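Local atomic coordinates of ribulose bisphosphate carboxylase (Pyrococcus horikoshii, PDB entry 2D69), a protein that probably catalyses the addition of carbon dioxide and water to ribulose 1,5-bisphosphate, giving two molecules of 3-phosphoglycerate in an archaeal AMP degradation pathway. Residues Lys7-Leu12 and Gly53-Leu58; Ala70-Leu75 and Ala84-Pro89. All coordinates share one frame; numbering follows the deposited sequence.

Interaction 1. Residues Lys7-Leu12 and Gly53-Leu58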
ATOM      1  N   LYS A   7     -20.418  47.155  18.703  1.00 20.97           N
ATOM      2  CA  LYS A   7     -19.126  46.892  19.283  1.00 22.30           C
ATOM      3  C   LYS A   7     -18.080  47.674  18.495  1.00 23.20           C
ATOM      4  O   LYS A   7     -18.077  47.646  17.270  1.00 24.49           O
ATOM      5  CB  LYS A   7     -18.841  45.384  19.268  1.00 21.84           C
ATOM      6  CG  LYS A   7     -19.857  44.579  20.111  1.00 23.27           C
ATOM      7  CD  LYS A   7     -21.034  44.110  19.264  1.00 22.64           C
ATOM      8  CE  LYS A   7     -22.076  43.485  20.086  1.00 22.87           C
ATOM      9  NZ  LYS A   7     -23.242  43.214  19.232  1.00 21.75           N
ATOM     10  N   VAL A   8     -17.208  48.385  19.199  1.00 24.01           N
ATOM     11  CA  VAL A   8     -16.201  49.241  18.577  1.00 24.82           C
ATOM     12  C   VAL A   8     -14.882  48.817  19.165  1.00 25.23           C
ATOM     13  O   VAL A   8     -14.790  48.485  20.339  1.00 27.06           O
ATOM     14  CB  VAL A   8     -16.488  50.745  18.826  1.00 25.14           C
ATOM     15  CG1 VAL A   8     -15.451  51.655  18.124  1.00 26.28           C
ATOM     16  CG2 VAL A   8     -17.879  51.079  18.344  1.00 25.10           C
ATOM     17  N   GLU A   9     -13.882  48.695  18.322  1.00 25.14           N
ATOM     18  CA  GLU A   9     -12.538  48.383  18.769  1.00 24.78           C
ATOM     19  C   GLU A   9     -11.648  49.323  17.985  1.00 24.64           C
ATOM     20  O   GLU A   9     -11.881  49.549  16.794  1.00 24.75           O
ATOM     21  CB  GLU A   9     -12.227  46.923  18.500  1.00 24.95           C
ATOM     22  CG  GLU A   9     -10.854  46.489  18.976  1.00 26.75           C
ATOM     23  CD  GLU A   9     -10.750  46.460  20.482  1.00 29.25           C
ATOM     24  OE1 GLU A   9     -10.665  47.549  21.078  1.00 30.81           O
ATOM     25  OE2 GLU A   9     -10.740  45.343  21.058  1.00 31.40           O
ATOM     26  N   TRP A  10     -10.679  49.930  18.658  1.00 24.49           N
ATOM     27  CA  TRP A  10      -9.848  50.969  18.050  1.00 24.54           C
ATOM     28  C   TRP A  10      -8.380  50.770  18.424  1.00 22.88           C
ATOM     29  O   TRP A  10      -8.069  50.063  19.379  1.00 22.54           O
ATOM     30  CB  TRP A  10     -10.353  52.359  18.443  1.00 25.33           C
ATOM     31  CG  TRP A  10     -10.177  52.697  19.899  1.00 30.04           C
ATOM     32  CD1 TRP A  10      -9.256  53.555  20.434  1.00 35.18           C
ATOM     33  CD2 TRP A  10     -10.925  52.177  21.020  1.00 36.24           C
ATOM     34  NE1 TRP A  10      -9.380  53.610  21.807  1.00 37.18           N
ATOM     35  CE2 TRP A  10     -10.397  52.777  22.198  1.00 37.92           C
ATOM     36  CE3 TRP A  10     -11.995  51.278  21.153  1.00 37.42           C
ATOM     37  CZ2 TRP A  10     -10.894  52.496  23.484  1.00 39.00           C
ATOM     38  CZ3 TRP A  10     -12.479  50.993  22.433  1.00 39.98           C
ATOM     39  CH2 TRP A  10     -11.928  51.607  23.581  1.00 39.65           C
ATOM     40  N   TYR A  11      -7.482  51.395  17.669  1.00 22.01           N
ATOM     41  CA  TYR A  11      -6.042  51.101  17.784  1.00 21.06           C
ATOM     42  C   TYR A  11      -5.480  51.351  19.197  1.00 19.57           C
ATOM     43  O   TYR A  11      -4.740  50.543  19.720  1.00 17.28           O
ATOM     44  CB  TYR A  11      -5.238  51.871  16.715  1.00 21.86           C
ATOM     45  CG  TYR A  11      -5.682  51.575  15.297  1.00 23.19           C
ATOM     46  CD1 TYR A  11      -6.122  52.600  14.464  1.00 26.56           C
ATOM     47  CD2 TYR A  11      -5.703  50.272  14.802  1.00 25.21           C
ATOM     48  CE1 TYR A  11      -6.547  52.339  13.142  1.00 26.95           C
ATOM     49  CE2 TYR A  11      -6.132  49.996  13.482  1.00 26.85           C
ATOM     50  CZ  TYR A  11      -6.561  51.040  12.668  1.00 28.75           C
ATOM     51  OH  TYR A  11      -6.996  50.821  11.372  1.00 30.19           O
ATOM     52  N   LEU A  12      -5.896  52.422  19.841  1.00 18.39           N
ATOM     53  CA  LEU A  12      -5.320  52.797  21.127  1.00 18.31           C
ATOM     54  C   LEU A  12      -5.779  51.836  22.233  1.00 18.66           C
ATOM     55  O   LEU A  12      -5.157  51.761  23.312  1.00 18.95           O
ATOM     56  CB  LEU A  12      -5.694  54.243  21.476  1.00 18.78           C
ATOM     57  CG  LEU A  12      -5.183  55.422  20.628  1.00 18.70           C
ATOM     58  CD1 LEU A  12      -5.735  56.770  21.121  1.00 17.48           C
ATOM     59  CD2 LEU A  12      -3.685  55.474  20.623  1.00 20.41           C
ATOM     60  N   GLY A  53      -7.540  42.738  15.127  1.00 20.73           N
ATOM     61  CA  GLY A  53      -7.909  43.771  14.179  1.00 21.80           C
ATOM     62  C   GLY A  53      -8.823  44.734  14.881  1.00 22.10           C
ATOM     63  O   GLY A  53      -9.059  44.590  16.073  1.00 22.35           O
ATOM     64  N   THR A  54      -9.305  45.724  14.153  1.00 22.93           N
ATOM     65  CA  THR A  54     -10.318  46.666  14.665  1.00 24.02           C
ATOM     66  C   THR A  54     -11.528  46.603  13.770  1.00 25.16           C
ATOM     67  O   THR A  54     -11.484  46.066  12.643  1.00 27.25           O
ATOM     68  CB  THR A  54      -9.863  48.129  14.679  1.00 22.80           C
ATOM     69  OG1 THR A  54      -9.471  48.516  13.371  1.00 22.75           O
ATOM     70  CG2 THR A  54      -8.621  48.378  15.524  1.00 22.58           C
ATOM     71  N   TRP A  55     -12.614  47.167  14.273  1.00 25.38           N
ATOM     72  CA  TRP A  55     -13.915  46.971  13.656  1.00 24.94           C
ATOM     73  C   TRP A  55     -15.008  47.755  14.368  1.00 23.83           C
ATOM     74  O   TRP A  55     -14.857  48.202  15.505  1.00 22.26           O
ATOM     75  CB  TRP A  55     -14.289  45.484  13.700  1.00 25.89           C
ATOM     76  CG  TRP A  55     -13.710  44.802  14.890  1.00 27.88           C
ATOM     77  CD1 TRP A  55     -12.511  44.101  14.965  1.00 32.02           C
ATOM     78  CD2 TRP A  55     -14.272  44.744  16.187  1.00 29.20           C
ATOM     79  NE1 TRP A  55     -12.317  43.627  16.247  1.00 29.02           N
ATOM     80  CE2 TRP A  55     -13.375  44.017  17.016  1.00 31.52           C
ATOM     81  CE3 TRP A  55     -15.416  45.261  16.757  1.00 31.14           C
ATOM     82  CZ2 TRP A  55     -13.616  43.796  18.350  1.00 32.30           C
ATOM     83  CZ3 TRP A  55     -15.638  45.049  18.067  1.00 31.21           C
ATOM     84  CH2 TRP A  55     -14.757  44.304  18.852  1.00 32.66           C
ATOM     85  N   THR A  56     -16.111  47.844  13.641  1.00 22.28           N
ATOM     86  CA  THR A  56     -17.370  48.434  14.061  1.00 22.35           C
ATOM     87  C   THR A  56     -18.410  47.449  13.538  1.00 21.30           C
ATOM     88  O   THR A  56     -18.467  47.175  12.323  1.00 20.94           O
ATOM     89  CB  THR A  56     -17.483  49.747  13.355  1.00 21.97           C
ATOM     90  OG1 THR A  56     -16.436  50.605  13.837  1.00 25.44           O
ATOM     91  CG2 THR A  56     -18.778  50.463  13.661  1.00 24.12           C
ATOM     92  N   THR A  57     -19.191  46.869  14.441  1.00 19.56           N
ATOM     93  CA  THR A  57     -20.233  45.947  14.019  1.00 18.17           C
ATOM     94  C   THR A  57     -21.315  45.727  15.062  1.00 17.53           C
ATOM     95  O   THR A  57     -21.030  45.639  16.261  1.00 17.77           O
ATOM     96  CB  THR A  57     -19.633  44.605  13.584  1.00 18.23           C
ATOM     97  OG1 THR A  57     -20.671  43.762  13.065  1.00 15.88           O
ATOM     98  CG2 THR A  57     -19.025  43.803  14.779  1.00 17.53           C
ATOM     99  N   LEU A  58     -22.544  45.597  14.584  1.00 15.24           N
ATOM    100  CA  LEU A  58     -23.656  45.128  15.423  1.00 15.57           C
ATOM    101  C   LEU A  58     -23.546  43.656  15.796  1.00 13.84           C
ATOM    102  O   LEU A  58     -24.171  43.206  16.764  1.00 11.92           O
ATOM    103  CB  LEU A  58     -24.988  45.278  14.696  1.00 15.06           C
ATOM    104  CG  LEU A  58     -25.761  46.567  14.666  1.00 19.17           C
ATOM    105  CD1 LEU A  58     -27.023  46.328  13.806  1.00 20.35           C
ATOM    106  CD2 LEU A  58     -26.130  47.120  16.074  1.00 19.32           C
TER
HETATM  107  O   HOH W   1     -13.119  51.111  14.734  1.00 47.73           O
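The indole of Trp-55 is met by Glu-9 on one face and by Lys-7 at an edge. Glu-9 CB sits 3.5 Å from the centroid of the Trp-55 six-membered ring and 14° off the ring normal, which identifies a CH-pi contact displaced toward the rim. With CG of Glu-9 anti to the backbone N (chi1 -178°), CG also approaches Trp-55 CZ2 as the two side chains cross obliquely, while the carboxylate plane is turned 64° from the indole. Lys-7 CB reaches the edge near the ring plane, 3.4 Å from Trp-55 CZ3. Pro-161 of the second subunit also packs on this indole. The ring of Tyr-11 is touched obliquely by the methyl of Thr-54, CD2 to CG2 3.6 Å, and packs in addition on helix 39-49.

Backbone bonds hold the strands in register. Lys-7 and Thr-57 form a reciprocal pair: Lys-7 N donates to Thr-57 O at 2.9 Å, and Thr-57 N returns a bond to Lys-7 O at 3.1 Å. Glu-9 N gives a third bond to Trp-55 O at 3.0 Å. At the far end the ammonium NZ of Lys-7 reaches Leu-58 O at 2.6 Å, lying well above the carbonyl plane; Arg-5 O is its second acceptor. Thr-57 OG1 bonds to Trp-59 N and to Met-376 O of the second subunit, tying this strand to the neighbouring chain. A water donates to Glu-9 O and bonds weakly to Thr-56 OG1.

Strands 7-9 and 55-57 run antiparallel, their axes 5.0 Å apart at closest approach. The arrangement is a short two-stranded antiparallel sheet, Val-8 and Thr-56 facing each other as its non-hydrogen-bonded pair, at the subunit interface of a Rubisco large chain.

Interaction 2. Residues Ala70-Leu75 and Ala84-Pro89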
ATOM      1  N   ALA A  70      -3.715  41.425  21.325  1.00 20.08           N
ATOM      2  CA  ALA A  70      -2.330  41.707  21.653  1.00 19.82           C
ATOM      3  C   ALA A  70      -2.311  43.042  22.407  1.00 19.63           C
ATOM      4  O   ALA A  70      -3.257  43.828  22.318  1.00 19.54           O
ATOM      5  CB  ALA A  70      -1.476  41.762  20.418  1.00 20.55           C
ATOM      6  N   LYS A  71      -1.296  43.257  23.231  1.00 19.74           N
ATOM      7  CA  LYS A  71      -1.204  44.491  24.019  1.00 19.87           C
ATOM      8  C   LYS A  71       0.179  45.106  23.923  1.00 18.39           C
ATOM      9  O   LYS A  71       1.170  44.426  24.203  1.00 16.86           O
ATOM     10  CB  LYS A  71      -1.542  44.208  25.480  1.00 20.49           C
ATOM     11  CG  LYS A  71      -3.055  44.191  25.785  1.00 26.26           C
ATOM     12  CD  LYS A  71      -3.668  45.587  26.100  1.00 30.07           C
ATOM     13  CE  LYS A  71      -5.234  45.583  26.068  1.00 32.36           C
ATOM     14  NZ  LYS A  71      -5.776  44.710  24.912  1.00 35.35           N
ATOM     15  N   VAL A  72       0.252  46.384  23.565  1.00 17.74           N
ATOM     16  CA  VAL A  72       1.513  47.122  23.592  1.00 17.64           C
ATOM     17  C   VAL A  72       1.788  47.494  25.031  1.00 17.75           C
ATOM     18  O   VAL A  72       1.022  48.242  25.619  1.00 18.05           O
ATOM     19  CB  VAL A  72       1.473  48.430  22.760  1.00 17.43           C
ATOM     20  CG1 VAL A  72       2.850  49.112  22.802  1.00 18.24           C
ATOM     21  CG2 VAL A  72       1.025  48.160  21.328  1.00 17.25           C
ATOM     22  N   PHE A  73       2.878  46.973  25.600  1.00 18.02           N
ATOM     23  CA  PHE A  73       3.199  47.203  26.999  1.00 18.14           C
ATOM     24  C   PHE A  73       4.473  48.034  27.252  1.00 18.66           C
ATOM     25  O   PHE A  73       4.725  48.482  28.397  1.00 19.45           O
ATOM     26  CB  PHE A  73       3.244  45.870  27.731  1.00 17.23           C
ATOM     27  CG  PHE A  73       4.442  45.021  27.419  1.00 18.33           C
ATOM     28  CD1 PHE A  73       5.614  45.159  28.161  1.00 19.26           C
ATOM     29  CD2 PHE A  73       4.394  44.061  26.393  1.00 16.61           C
ATOM     30  CE1 PHE A  73       6.733  44.373  27.892  1.00 19.17           C
ATOM     31  CE2 PHE A  73       5.505  43.247  26.116  1.00 17.43           C
ATOM     32  CZ  PHE A  73       6.674  43.397  26.868  1.00 19.34           C
ATOM     33  N   TYR A  74       5.261  48.219  26.193  1.00 18.97           N
ATOM     34  CA  TYR A  74       6.473  49.028  26.210  1.00 19.60           C
ATOM     35  C   TYR A  74       6.521  49.890  24.955  1.00 19.36           C
ATOM     36  O   TYR A  74       6.295  49.403  23.853  1.00 18.44           O
ATOM     37  CB  TYR A  74       7.683  48.108  26.242  1.00 20.52           C
ATOM     38  CG  TYR A  74       9.039  48.774  26.106  1.00 21.10           C
ATOM     39  CD1 TYR A  74       9.909  48.849  27.210  1.00 24.29           C
ATOM     40  CD2 TYR A  74       9.475  49.268  24.888  1.00 20.58           C
ATOM     41  CE1 TYR A  74      11.175  49.412  27.103  1.00 25.27           C
ATOM     42  CE2 TYR A  74      10.736  49.835  24.761  1.00 22.15           C
ATOM     43  CZ  TYR A  74      11.585  49.903  25.878  1.00 24.59           C
ATOM     44  OH  TYR A  74      12.829  50.473  25.770  1.00 26.42           O
ATOM     45  N   LEU A  75       6.836  51.161  25.117  1.00 18.37           N
ATOM     46  CA  LEU A  75       6.930  52.067  23.983  1.00 19.18           C
ATOM     47  C   LEU A  75       7.869  53.222  24.300  1.00 19.56           C
ATOM     48  O   LEU A  75       7.569  54.022  25.154  1.00 20.09           O
ATOM     49  CB  LEU A  75       5.550  52.627  23.621  1.00 19.18           C
ATOM     50  CG  LEU A  75       5.578  53.661  22.489  1.00 19.09           C
ATOM     51  CD1 LEU A  75       6.169  52.979  21.234  1.00 19.26           C
ATOM     52  CD2 LEU A  75       4.210  54.247  22.180  1.00 16.34           C
ATOM     53  N   ALA A  84       8.535  49.312  20.157  1.00 15.00           N
ATOM     54  CA  ALA A  84       7.432  48.742  20.928  1.00 14.38           C
ATOM     55  C   ALA A  84       7.693  47.274  21.223  1.00 14.96           C
ATOM     56  O   ALA A  84       8.243  46.575  20.390  1.00 14.46           O
ATOM     57  CB  ALA A  84       6.139  48.877  20.184  1.00 15.02           C
ATOM     58  N   LYS A  85       7.305  46.831  22.416  1.00 13.97           N
ATOM     59  CA  LYS A  85       7.232  45.422  22.721  1.00 14.49           C
ATOM     60  C   LYS A  85       5.774  45.131  22.903  1.00 14.28           C
ATOM     61  O   LYS A  85       5.043  45.892  23.546  1.00 14.25           O
ATOM     62  CB  LYS A  85       8.004  45.083  23.990  1.00 14.88           C
ATOM     63  CG  LYS A  85       9.405  45.625  24.030  1.00 15.62           C
ATOM     64  CD  LYS A  85      10.154  45.093  25.253  1.00 19.10           C
ATOM     65  CE  LYS A  85      11.500  45.802  25.462  1.00 22.38           C
ATOM     66  NZ  LYS A  85      12.072  45.568  26.827  1.00 24.59           N
ATOM     67  N   ILE A  86       5.337  44.034  22.325  1.00 13.34           N
ATOM     68  CA  ILE A  86       3.923  43.688  22.277  1.00 14.45           C
ATOM     69  C   ILE A  86       3.759  42.261  22.774  1.00 13.97           C
ATOM     70  O   ILE A  86       4.591  41.394  22.476  1.00 13.18           O
ATOM     71  CB  ILE A  86       3.357  43.840  20.847  1.00 14.72           C
ATOM     72  CG1 ILE A  86       3.590  45.282  20.319  1.00 15.25           C
ATOM     73  CG2 ILE A  86       1.857  43.504  20.856  1.00 17.02           C
ATOM     74  CD1 ILE A  86       3.136  45.511  18.822  1.00 13.97           C
ATOM     75  N   ALA A  87       2.720  42.067  23.573  1.00 13.77           N
ATOM     76  CA  ALA A  87       2.429  40.788  24.190  1.00 14.35           C
ATOM     77  C   ALA A  87       1.213  40.128  23.559  1.00 14.18           C
ATOM     78  O   ALA A  87       0.195  40.777  23.365  1.00 13.79           O
ATOM     79  CB  ALA A  87       2.206  40.959  25.678  1.00 14.36           C
ATOM     80  N   TYR A  88       1.348  38.824  23.308  1.00 15.18           N
ATOM     81  CA  TYR A  88       0.401  37.984  22.571  1.00 15.89           C
ATOM     82  C   TYR A  88       0.007  36.758  23.373  1.00 15.76           C
ATOM     83  O   TYR A  88       0.861  35.941  23.704  1.00 16.11           O
ATOM     84  CB  TYR A  88       1.032  37.486  21.246  1.00 15.41           C
ATOM     85  CG  TYR A  88       1.357  38.624  20.276  1.00 15.62           C
ATOM     86  CD1 TYR A  88       0.498  38.953  19.253  1.00 13.33           C
ATOM     87  CD2 TYR A  88       2.528  39.374  20.419  1.00 15.19           C
ATOM     88  CE1 TYR A  88       0.790  39.974  18.381  1.00 13.37           C
ATOM     89  CE2 TYR A  88       2.854  40.361  19.552  1.00 14.24           C
ATOM     90  CZ  TYR A  88       1.974  40.686  18.537  1.00 14.16           C
ATOM     91  OH  TYR A  88       2.301  41.716  17.713  1.00 14.19           O
ATOM     92  N   PRO A  89      -1.283  36.608  23.654  1.00 15.52           N
ATOM     93  CA  PRO A  89      -1.794  35.374  24.237  1.00 15.19           C
ATOM     94  C   PRO A  89      -1.760  34.224  23.243  1.00 14.71           C
ATOM     95  O   PRO A  89      -1.927  34.416  22.019  1.00 13.71           O
ATOM     96  CB  PRO A  89      -3.228  35.747  24.631  1.00 15.49           C
ATOM     97  CG  PRO A  89      -3.605  36.738  23.660  1.00 17.18           C
ATOM     98  CD  PRO A  89      -2.365  37.568  23.373  1.00 16.20           C
TER
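Lys-85 meets both Phe-73 and Tyr-74 of the neighbouring strand; its pi contacts are with Tyr-74. Its chain, extended beyond CG, crosses Tyr-74 so that CE stands over the centre of the ring, 3.8 Å from the centroid and 7° off the normal. The ammonium follows over that face, with Lys-85 NZ 4.2 Å from the Tyr-74 centroid, a cation-pi contact. An alanine in place of Tyr-74 would probably leave the end of Lys-85 without its aromatic surface and freer to turn. At the other end of the contact, Ala-70 CB lies over one face of Tyr-88, 3.9 Å from the ring centroid; the phenol OH is bonded to Ser-50.

Between the two segments the hydrogen bonds are all backbone to backbone. Lys-71 and Ala-87 exchange two, each 2.9 Å between N and O. Phe-73 N then donates to Lys-85 O at 3.2 Å, while Lys-85 N donates to Tyr-74 O at 3.1 Å. Two residues thus stand opposite one, the definition of a classic beta bulge, and the register shifts by one residue between Val-72 and Tyr-74. Phe-73 CG lies between the backbone N and the carbonyl carbon (chi1 73°), and the side chain crosses Lys-85 obliquely, CZ to CB 3.6 Å, with Ala-87 N and Lys-71 O in plane at the ring edge.

Apolar contacts line the other face of the sheet: Val-72 CG2 meets Ile-86 CG1, and Ala-84 CB touches Val-72 and Leu-75. Helix 39-49 covers Val-72 and Ile-86. The chemistry is therefore two-sided: a buried aliphatic surface, of which Val-72 and Ile-86 lie against the helix, and a partly exposed surface where the pi cloud of Tyr-74 would probably stabilise the lysine charge.

Interactions 1 and 2 follow one another along the chain: interaction 1 closes at Leu-58 before interaction 2 opens at Ala-70, and strand 55-57 is succeeded by strand 71-78. Their centres lie 18 Å apart, and the nearest atoms are about 6 Å apart without touching. Helix 39-49 relates them, since Tyr-11 and Thr-54 pack on it from one contact and Val-72 and Ile-86 from the other. Phe-14, too, touches Glu-9 and bonds through its backbone to Val-72. Neither contact lies at the annotated active-site residues of the barrel, but interaction 1 meets the second subunit, whereas no other chain touches interaction 2.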